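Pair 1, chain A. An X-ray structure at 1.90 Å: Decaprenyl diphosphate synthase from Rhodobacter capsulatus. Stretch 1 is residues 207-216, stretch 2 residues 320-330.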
# COMPACT_ATOMS: atom_id res chain seq x y z
N ASP A 207 14.47 -20.34 6.08
CA ASP A 207 15.88 -20.05 6.27
C ASP A 207 16.55 -20.02 4.91
O ASP A 207 17.37 -19.12 4.66
CB ASP A 207 16.58 -21.09 7.17
CG ASP A 207 16.14 -21.05 8.63
OD1 ASP A 207 15.49 -20.10 9.09
OD2 ASP A 207 16.45 -22.02 9.33
N TYR A 208 16.16 -20.94 4.02
CA TYR A 208 16.63 -20.93 2.63
C TYR A 208 16.33 -19.61 1.95
O TYR A 208 17.21 -18.98 1.37
CB TYR A 208 16.07 -22.08 1.79
CG TYR A 208 16.39 -21.97 0.32
CD1 TYR A 208 17.66 -22.34 -0.18
CD2 TYR A 208 15.47 -21.46 -0.58
CE1 TYR A 208 17.98 -22.23 -1.56
CE2 TYR A 208 15.78 -21.34 -1.95
CZ TYR A 208 17.01 -21.72 -2.43
OH TYR A 208 17.24 -21.58 -3.77
N GLY A 209 15.07 -19.19 2.03
CA GLY A 209 14.67 -18.00 1.37
C GLY A 209 15.34 -16.76 1.94
O GLY A 209 15.75 -15.90 1.19
N ASP A 210 15.41 -16.67 3.26
CA ASP A 210 16.06 -15.56 3.95
C ASP A 210 17.52 -15.41 3.50
O ASP A 210 17.94 -14.36 3.10
CB ASP A 210 16.00 -15.79 5.48
CG ASP A 210 16.75 -14.76 6.29
OD1 ASP A 210 16.36 -13.56 6.32
OD2 ASP A 210 17.75 -15.15 6.94
N ALA A 211 18.27 -16.50 3.56
CA ALA A 211 19.68 -16.49 3.12
C ALA A 211 19.84 -16.14 1.62
O ALA A 211 20.73 -15.39 1.21
CB ALA A 211 20.34 -17.87 3.44
N LEU A 212 19.02 -16.73 0.77
CA LEU A 212 19.13 -16.44 -0.65
C LEU A 212 18.84 -14.97 -0.91
O LEU A 212 19.46 -14.38 -1.81
CB LEU A 212 18.17 -17.33 -1.47
CG LEU A 212 18.24 -17.40 -3.00
CD1 LEU A 212 19.40 -18.23 -3.43
CD2 LEU A 212 16.90 -17.98 -3.50
N GLY A 213 17.84 -14.41 -0.24
CA GLY A 213 17.46 -13.02 -0.46
C GLY A 213 18.54 -12.05 0.01
O GLY A 213 18.87 -11.08 -0.68
N ILE A 214 19.13 -12.36 1.17
CA ILE A 214 20.29 -11.65 1.65
C ILE A 214 21.43 -11.70 0.61
O ILE A 214 21.90 -10.65 0.20
CB ILE A 214 20.76 -12.14 2.99
CG1 ILE A 214 19.77 -11.75 4.06
CG2 ILE A 214 22.18 -11.51 3.32
CD1 ILE A 214 19.92 -12.53 5.32
N ALA A 215 21.79 -12.89 0.12
CA ALA A 215 22.79 -13.03 -0.92
C ALA A 215 22.45 -12.22 -2.12
O ALA A 215 23.29 -11.55 -2.70
CB ALA A 215 23.00 -14.54 -1.34
N PHE A 216 21.18 -12.24 -2.49
CA PHE A 216 20.75 -11.59 -3.70
C PHE A 216 21.01 -10.07 -3.64
O PHE A 216 21.52 -9.48 -4.57
CB PHE A 216 19.24 -11.89 -3.83
CG PHE A 216 18.61 -11.38 -5.06
CD1 PHE A 216 18.54 -12.18 -6.18
CD2 PHE A 216 17.98 -10.13 -5.06
CE1 PHE A 216 17.88 -11.73 -7.33
CE2 PHE A 216 17.32 -9.66 -6.21
CZ PHE A 216 17.26 -10.46 -7.33
N MET A 320 17.25 -28.20 -7.76
CA MET A 320 17.15 -26.99 -8.55
C MET A 320 17.30 -25.73 -7.66
O MET A 320 17.90 -24.75 -8.08
CB MET A 320 15.85 -26.95 -9.36
CG MET A 320 15.87 -27.81 -10.65
SD MET A 320 14.28 -27.80 -11.59
CE MET A 320 13.66 -29.36 -10.96
N LEU A 321 16.78 -25.77 -6.43
CA LEU A 321 16.96 -24.67 -5.48
C LEU A 321 18.40 -24.54 -5.03
O LEU A 321 18.87 -23.44 -4.77
CB LEU A 321 16.04 -24.81 -4.25
CG LEU A 321 14.54 -24.62 -4.54
CD1 LEU A 321 13.72 -24.88 -3.25
CD2 LEU A 321 14.22 -23.25 -5.11
N ASP A 322 19.07 -25.67 -4.91
CA ASP A 322 20.50 -25.71 -4.65
C ASP A 322 21.26 -24.98 -5.79
O ASP A 322 22.09 -24.06 -5.53
CB ASP A 322 20.96 -27.15 -4.47
CG ASP A 322 22.31 -27.28 -3.76
OD1 ASP A 322 23.33 -26.88 -4.34
OD2 ASP A 322 22.37 -27.85 -2.65
N ASP A 323 20.97 -25.35 -7.04
CA ASP A 323 21.61 -24.69 -8.18
C ASP A 323 21.23 -23.21 -8.21
O ASP A 323 22.01 -22.36 -8.63
CB ASP A 323 21.20 -25.30 -9.53
CG ASP A 323 21.74 -26.69 -9.76
OD1 ASP A 323 22.76 -27.06 -9.19
OD2 ASP A 323 21.13 -27.41 -10.57
N LEU A 324 20.02 -22.89 -7.79
CA LEU A 324 19.61 -21.50 -7.83
C LEU A 324 20.49 -20.65 -6.87
O LEU A 324 20.77 -19.47 -7.15
CB LEU A 324 18.15 -21.35 -7.50
CG LEU A 324 17.53 -19.96 -7.56
CD1 LEU A 324 17.56 -19.36 -8.98
CD2 LEU A 324 16.10 -20.04 -6.99
N ALA A 325 20.93 -21.23 -5.76
CA ALA A 325 21.81 -20.50 -4.86
C ALA A 325 23.13 -20.19 -5.52
O ALA A 325 23.63 -19.07 -5.37
CB ALA A 325 22.03 -21.27 -3.56
N ASP A 326 23.67 -21.16 -6.28
CA ASP A 326 24.87 -20.91 -7.09
C ASP A 326 24.60 -19.77 -8.09
O ASP A 326 25.35 -18.81 -8.18
CB ASP A 326 25.32 -22.18 -7.84
CG ASP A 326 26.04 -23.18 -6.93
OD1 ASP A 326 26.63 -22.77 -5.90
OD2 ASP A 326 26.06 -24.38 -7.24
N TYR A 327 23.49 -19.89 -8.81
CA TYR A 327 23.06 -18.91 -9.81
C TYR A 327 23.01 -17.48 -9.27
O TYR A 327 23.54 -16.62 -9.91
CB TYR A 327 21.69 -19.27 -10.36
CG TYR A 327 21.04 -18.21 -11.24
CD1 TYR A 327 21.46 -18.01 -12.55
CD2 TYR A 327 20.02 -17.42 -10.74
CE1 TYR A 327 20.85 -17.04 -13.36
CE2 TYR A 327 19.42 -16.44 -11.52
CZ TYR A 327 19.84 -16.26 -12.83
OH TYR A 327 19.24 -15.28 -13.57
N VAL A 328 22.47 -17.28 -8.07
CA VAL A 328 22.32 -15.92 -7.51
C VAL A 328 23.69 -15.22 -7.40
O VAL A 328 23.75 -13.99 -7.54
CB VAL A 328 21.57 -15.94 -6.15
CG1 VAL A 328 21.84 -14.66 -5.35
CG2 VAL A 328 20.06 -16.14 -6.37
N VAL A 329 24.78 -15.98 -7.18
CA VAL A 329 26.13 -15.42 -7.02
C VAL A 329 27.03 -15.68 -8.20
O VAL A 329 28.22 -15.40 -8.14
CB VAL A 329 26.86 -15.91 -5.72
CG1 VAL A 329 26.11 -15.42 -4.45
CG2 VAL A 329 27.08 -17.43 -5.74
N GLU A 330 26.48 -16.21 -9.29
CA GLU A 330 27.29 -16.54 -10.45
C GLU A 330 28.05 -15.33 -10.96
O GLU A 330 29.18 -15.44 -11.41
CB GLU A 330 26.39 -17.10 -11.57
CG GLU A 330 27.09 -17.68 -12.75
CD GLU A 330 27.70 -16.65 -13.71
OE1 GLU A 330 27.04 -15.60 -13.97
OE2 GLU A 330 28.83 -16.93 -14.23

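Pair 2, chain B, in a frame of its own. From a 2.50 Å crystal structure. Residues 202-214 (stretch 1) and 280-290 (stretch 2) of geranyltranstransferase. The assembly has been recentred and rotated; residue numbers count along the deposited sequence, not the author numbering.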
# COMPACT_ATOMS: atom_id res chain seq x y z
N HIS B 202 12.60 18.03 18.25
CA HIS B 202 13.09 17.22 19.35
C HIS B 202 12.45 15.86 19.35
O HIS B 202 13.08 14.86 19.73
CB HIS B 202 12.85 17.91 20.70
CG HIS B 202 13.61 19.19 20.86
ND1 HIS B 202 13.01 20.43 20.78
CD2 HIS B 202 14.93 19.43 21.08
CE1 HIS B 202 13.92 21.37 20.96
NE2 HIS B 202 15.09 20.79 21.13
N LEU B 203 11.19 15.79 18.92
CA LEU B 203 10.49 14.51 18.91
C LEU B 203 11.06 13.63 17.82
O LEU B 203 11.20 12.42 18.00
CB LEU B 203 8.99 14.73 18.73
CG LEU B 203 8.26 15.19 20.00
CD1 LEU B 203 6.93 15.84 19.66
CD2 LEU B 203 8.08 14.02 20.97
N GLU B 204 11.44 14.27 16.72
CA GLU B 204 12.14 13.62 15.61
C GLU B 204 13.44 12.93 16.03
O GLU B 204 13.54 11.70 15.92
CB GLU B 204 12.40 14.61 14.49
CG GLU B 204 11.48 14.44 13.30
CD GLU B 204 12.22 14.02 12.04
OE1 GLU B 204 12.85 12.92 12.08
OE2 GLU B 204 12.17 14.79 11.03
N SER B 205 14.42 13.70 16.52
CA SER B 205 15.66 13.10 17.02
C SER B 205 15.36 12.05 18.05
O SER B 205 15.94 10.95 18.03
CB SER B 205 16.62 14.11 17.65
OG SER B 205 16.71 15.27 16.87
N TYR B 206 14.44 12.36 18.97
CA TYR B 206 14.08 11.38 19.97
C TYR B 206 13.72 10.08 19.29
O TYR B 206 14.25 9.03 19.65
CB TYR B 206 12.94 11.87 20.87
CG TYR B 206 12.21 10.74 21.59
CD1 TYR B 206 11.04 10.19 21.05
CD2 TYR B 206 12.70 10.22 22.78
CE1 TYR B 206 10.37 9.15 21.71
CE2 TYR B 206 12.05 9.18 23.43
CZ TYR B 206 10.88 8.66 22.90
OH TYR B 206 10.24 7.64 23.55
N SER B 207 12.86 10.14 18.27
CA SER B 207 12.36 8.92 17.61
C SER B 207 13.45 8.17 16.87
O SER B 207 13.50 6.94 16.90
CB SER B 207 11.19 9.22 16.68
OG SER B 207 11.64 9.75 15.45
N TYR B 208 14.34 8.92 16.21
CA TYR B 208 15.49 8.33 15.55
C TYR B 208 16.37 7.53 16.52
O TYR B 208 16.68 6.36 16.26
CB TYR B 208 16.33 9.39 14.83
CG TYR B 208 17.68 8.84 14.41
CD1 TYR B 208 18.82 9.10 15.17
CD2 TYR B 208 17.81 8.05 13.27
CE1 TYR B 208 20.07 8.61 14.80
CE2 TYR B 208 19.05 7.53 12.89
CZ TYR B 208 20.17 7.82 13.66
OH TYR B 208 21.40 7.32 13.30
N HIS B 209 16.76 8.16 17.63
CA HIS B 209 17.62 7.49 18.61
C HIS B 209 16.93 6.31 19.26
O HIS B 209 17.52 5.24 19.43
CB HIS B 209 18.15 8.47 19.66
CG HIS B 209 19.10 9.48 19.10
ND1 HIS B 209 20.32 9.12 18.55
CD2 HIS B 209 18.99 10.82 18.95
CE1 HIS B 209 20.92 10.21 18.10
NE2 HIS B 209 20.14 11.25 18.33
N LEU B 210 15.65 6.51 19.60
CA LEU B 210 14.85 5.41 20.16
C LEU B 210 14.86 4.22 19.20
O LEU B 210 14.98 3.07 19.64
CB LEU B 210 13.42 5.87 20.44
CG LEU B 210 12.49 4.81 21.02
CD1 LEU B 210 12.86 4.55 22.47
CD2 LEU B 210 11.03 5.25 20.89
N GLY B 211 14.75 4.50 17.91
CA GLY B 211 14.75 3.46 16.89
C GLY B 211 16.05 2.68 16.80
O GLY B 211 16.03 1.45 16.68
N MET B 212 17.17 3.38 16.84
CA MET B 212 18.48 2.73 16.81
C MET B 212 18.72 1.86 18.07
O MET B 212 19.32 0.80 17.97
CB MET B 212 19.61 3.74 16.59
CG MET B 212 19.48 4.58 15.28
SD MET B 212 19.20 3.64 13.69
CE MET B 212 20.60 2.61 13.66
N MET B 213 18.20 2.29 19.22
CA MET B 213 18.27 1.47 20.44
C MET B 213 17.76 0.06 20.21
O MET B 213 18.40 -0.91 20.61
CB MET B 213 17.48 2.09 21.61
CG MET B 213 18.04 3.43 22.11
SD MET B 213 17.09 4.05 23.50
CE MET B 213 17.39 2.70 24.63
N PHE B 214 16.63 -0.02 19.52
CA PHE B 214 15.85 -1.26 19.33
C PHE B 214 16.71 -2.47 18.92
O PHE B 214 16.68 -3.51 19.57
CB PHE B 214 14.76 -0.97 18.28
CG PHE B 214 13.68 -2.01 18.20
CD1 PHE B 214 12.35 -1.64 18.39
CD2 PHE B 214 13.97 -3.35 17.91
CE1 PHE B 214 11.32 -2.59 18.31
CE2 PHE B 214 12.95 -4.31 17.83
CZ PHE B 214 11.62 -3.93 18.03
N HIS B 280 6.06 9.26 29.88
CA HIS B 280 5.72 8.09 29.05
C HIS B 280 6.79 7.74 28.02
O HIS B 280 7.21 6.58 27.89
CB HIS B 280 4.39 8.31 28.33
CG HIS B 280 3.18 8.03 29.17
ND1 HIS B 280 3.16 7.03 30.13
CD2 HIS B 280 1.96 8.61 29.21
CE1 HIS B 280 1.98 7.02 30.72
NE2 HIS B 280 1.23 7.97 30.18
N LEU B 281 7.22 8.77 27.28
CA LEU B 281 8.28 8.64 26.30
C LEU B 281 9.55 8.13 26.99
O LEU B 281 10.13 7.11 26.58
CB LEU B 281 8.52 9.98 25.60
CG LEU B 281 7.73 10.38 24.34
CD1 LEU B 281 6.48 9.54 24.09
CD2 LEU B 281 7.39 11.85 24.37
N LEU B 282 9.94 8.81 28.07
CA LEU B 282 11.08 8.44 28.90
C LEU B 282 10.96 7.01 29.39
O LEU B 282 11.96 6.29 29.46
CB LEU B 282 11.23 9.41 30.07
CG LEU B 282 12.53 9.53 30.89
CD1 LEU B 282 12.43 8.75 32.21
CD2 LEU B 282 13.79 9.12 30.11
N GLU B 283 9.75 6.58 29.72
CA GLU B 283 9.52 5.20 30.15
C GLU B 283 9.77 4.19 29.03
O GLU B 283 10.26 3.09 29.29
CB GLU B 283 8.11 5.04 30.71
CG GLU B 283 8.03 4.38 32.08
CD GLU B 283 6.79 4.81 32.85
OE1 GLU B 283 6.93 5.38 33.96
OE2 GLU B 283 5.66 4.60 32.32
N ILE B 284 9.43 4.56 27.79
CA ILE B 284 9.66 3.69 26.63
C ILE B 284 11.16 3.56 26.34
O ILE B 284 11.63 2.46 26.02
CB ILE B 284 8.85 4.16 25.38
CG1 ILE B 284 7.44 3.57 25.43
CG2 ILE B 284 9.52 3.74 24.06
CD1 ILE B 284 6.39 4.59 25.09
N VAL B 285 11.89 4.67 26.45
CA VAL B 285 13.35 4.65 26.35
C VAL B 285 13.95 3.60 27.29
O VAL B 285 14.81 2.82 26.88
CB VAL B 285 13.99 6.01 26.70
CG1 VAL B 285 15.52 5.92 26.66
CG2 VAL B 285 13.51 7.10 25.76
N ASP B 286 13.47 3.58 28.53
CA ASP B 286 14.00 2.65 29.52
C ASP B 286 13.62 1.19 29.26
O ASP B 286 14.37 0.28 29.60
CB ASP B 286 13.66 3.09 30.96
CG ASP B 286 14.65 4.14 31.50
OD1 ASP B 286 14.25 4.93 32.38
OD2 ASP B 286 15.85 4.26 31.11
N LEU B 287 12.48 0.98 28.61
CA LEU B 287 12.07 -0.37 28.22
C LEU B 287 12.94 -0.90 27.07
O LEU B 287 13.32 -2.07 27.06
CB LEU B 287 10.58 -0.42 27.85
CG LEU B 287 9.78 -1.48 28.63
CD1 LEU B 287 8.66 -0.86 29.50
CD2 LEU B 287 9.24 -2.56 27.71
N PHE B 288 13.27 -0.01 26.14
CA PHE B 288 14.19 -0.32 25.04
C PHE B 288 15.61 -0.54 25.58
O PHE B 288 16.37 -1.34 25.03
CB PHE B 288 14.22 0.83 24.02
CG PHE B 288 13.12 0.78 22.99
CD1 PHE B 288 13.38 1.19 21.68
CD2 PHE B 288 11.83 0.35 23.31
CE1 PHE B 288 12.37 1.17 20.70
CE2 PHE B 288 10.82 0.32 22.35
CZ PHE B 288 11.09 0.73 21.04
N TYR B 289 15.95 0.18 26.65
CA TYR B 289 17.28 0.08 27.26
C TYR B 289 17.48 -1.14 28.14
O TYR B 289 18.53 -1.80 28.06
CB TYR B 289 17.61 1.34 28.05
CG TYR B 289 19.08 1.48 28.36
CD1 TYR B 289 20.02 1.62 27.34
CD2 TYR B 289 19.54 1.46 29.67
CE1 TYR B 289 21.38 1.74 27.62
CE2 TYR B 289 20.90 1.58 29.96
CZ TYR B 289 21.81 1.72 28.93
OH TYR B 289 23.14 1.85 29.21
N SER B 290 16.49 -1.44 28.98
CA SER B 290 16.57 -2.56 29.91
C SER B 290 17.01 -3.82 29.17
O SER B 290 16.27 -4.34 28.32
CB SER B 290 15.23 -2.78 30.62
OG SER B 290 14.78 -4.12 30.45

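In both pairs two helices run side by side in nearly the same direction, their axes inclined by 20° in pair 1 and 22° in pair 2 and approaching to 10.0 and 9.5 Å. Fourteen central residues superpose with an RMSD of 0.3 Å, so the differences lie almost wholly in the side chains.

The wider end is bridged in the same way. Tyr A208 matches Tyr B206, both with chi1 in the t well, and each donates a hydrogen bond across the gap: Tyr A208 OH to Leu A321 O at 2.7 Å, and, longer, Tyr B206 OH to Leu B281 O at 3.1 Å. Tyr A208 CA lies 8.9 Å from Leu A321 CA and Tyr B206 CA 9.0 Å from Leu B281 CA, a span that a tyrosine can cross with its ring packed among apolar groups and its hydroxyl satisfied by a backbone carbonyl. That carbonyl also accepts its own helical bond, from Ala A325 N or Val B285 N. The matched leucines, Leu A321 and Leu B281, set CB against the tyrosine CZ at 3.7 and 3.8 Å, although their chi2 angles differ (177° and 17°).

At the centre Leu A212 and Leu B210 share the t, p rotamer. Their CA-to-CB bonds point sideways, but the branched ends come nearer the partner helix. Opposite them, Ala A325 matches Val B285. The CA atoms are 6.4 Å apart in both pairs; Leu A212 CD1 lies 3.6 Å from Ala A325 CA, Leu B210 CD1 3.9 Å from Val B285 CA. Valine occupies more of this space: Val B285 CG2 reaches Tyr B206 CE2 at 3.4 Å, at the edge of the ring. Leu A324 and Ile B284 both place an apolar branch beside the central leucine, with Leu A324 CD2 4.1 Å from Leu A212 CD2 and Ile B284 CG2 3.8 Å from Leu B210 CD1.

The close end shows the strongest contrast. Val A328 matches Phe B288, and Phe A216 matches Phe B214. Val A328 CG2 meets Leu A212 CD1 at 3.7 Å, CG1 lies 3.7 Å from Phe A216 CA, and both branches approach Phe A216. The broad ring of Phe B288 instead receives Leu B210 CD1 over one face, 3.9 Å from CD1 to the ring centroid, and the edge of Phe B214 in an offset edge-to-face pair with planes at 88°. The side chain of Ala A215 ends at CB, 4.2 Å from Val A328 CG1, with its backbone C 4.1 Å from that CG1; its counterpart Met B213 extends a flexible chain whose CE reaches Phe B288 CB and Tyr B289 CB, both at 3.7 Å. Val A329 matches Tyr B289 more loosely (CA atoms 1.7 Å apart after superposition), its CG1 4.5 Å from Ala A215 CB. The larger groups are covered more: 106 Å² on Phe B288 against 78 on Val A328, 87 on Met B213 against 27 on Ala A215.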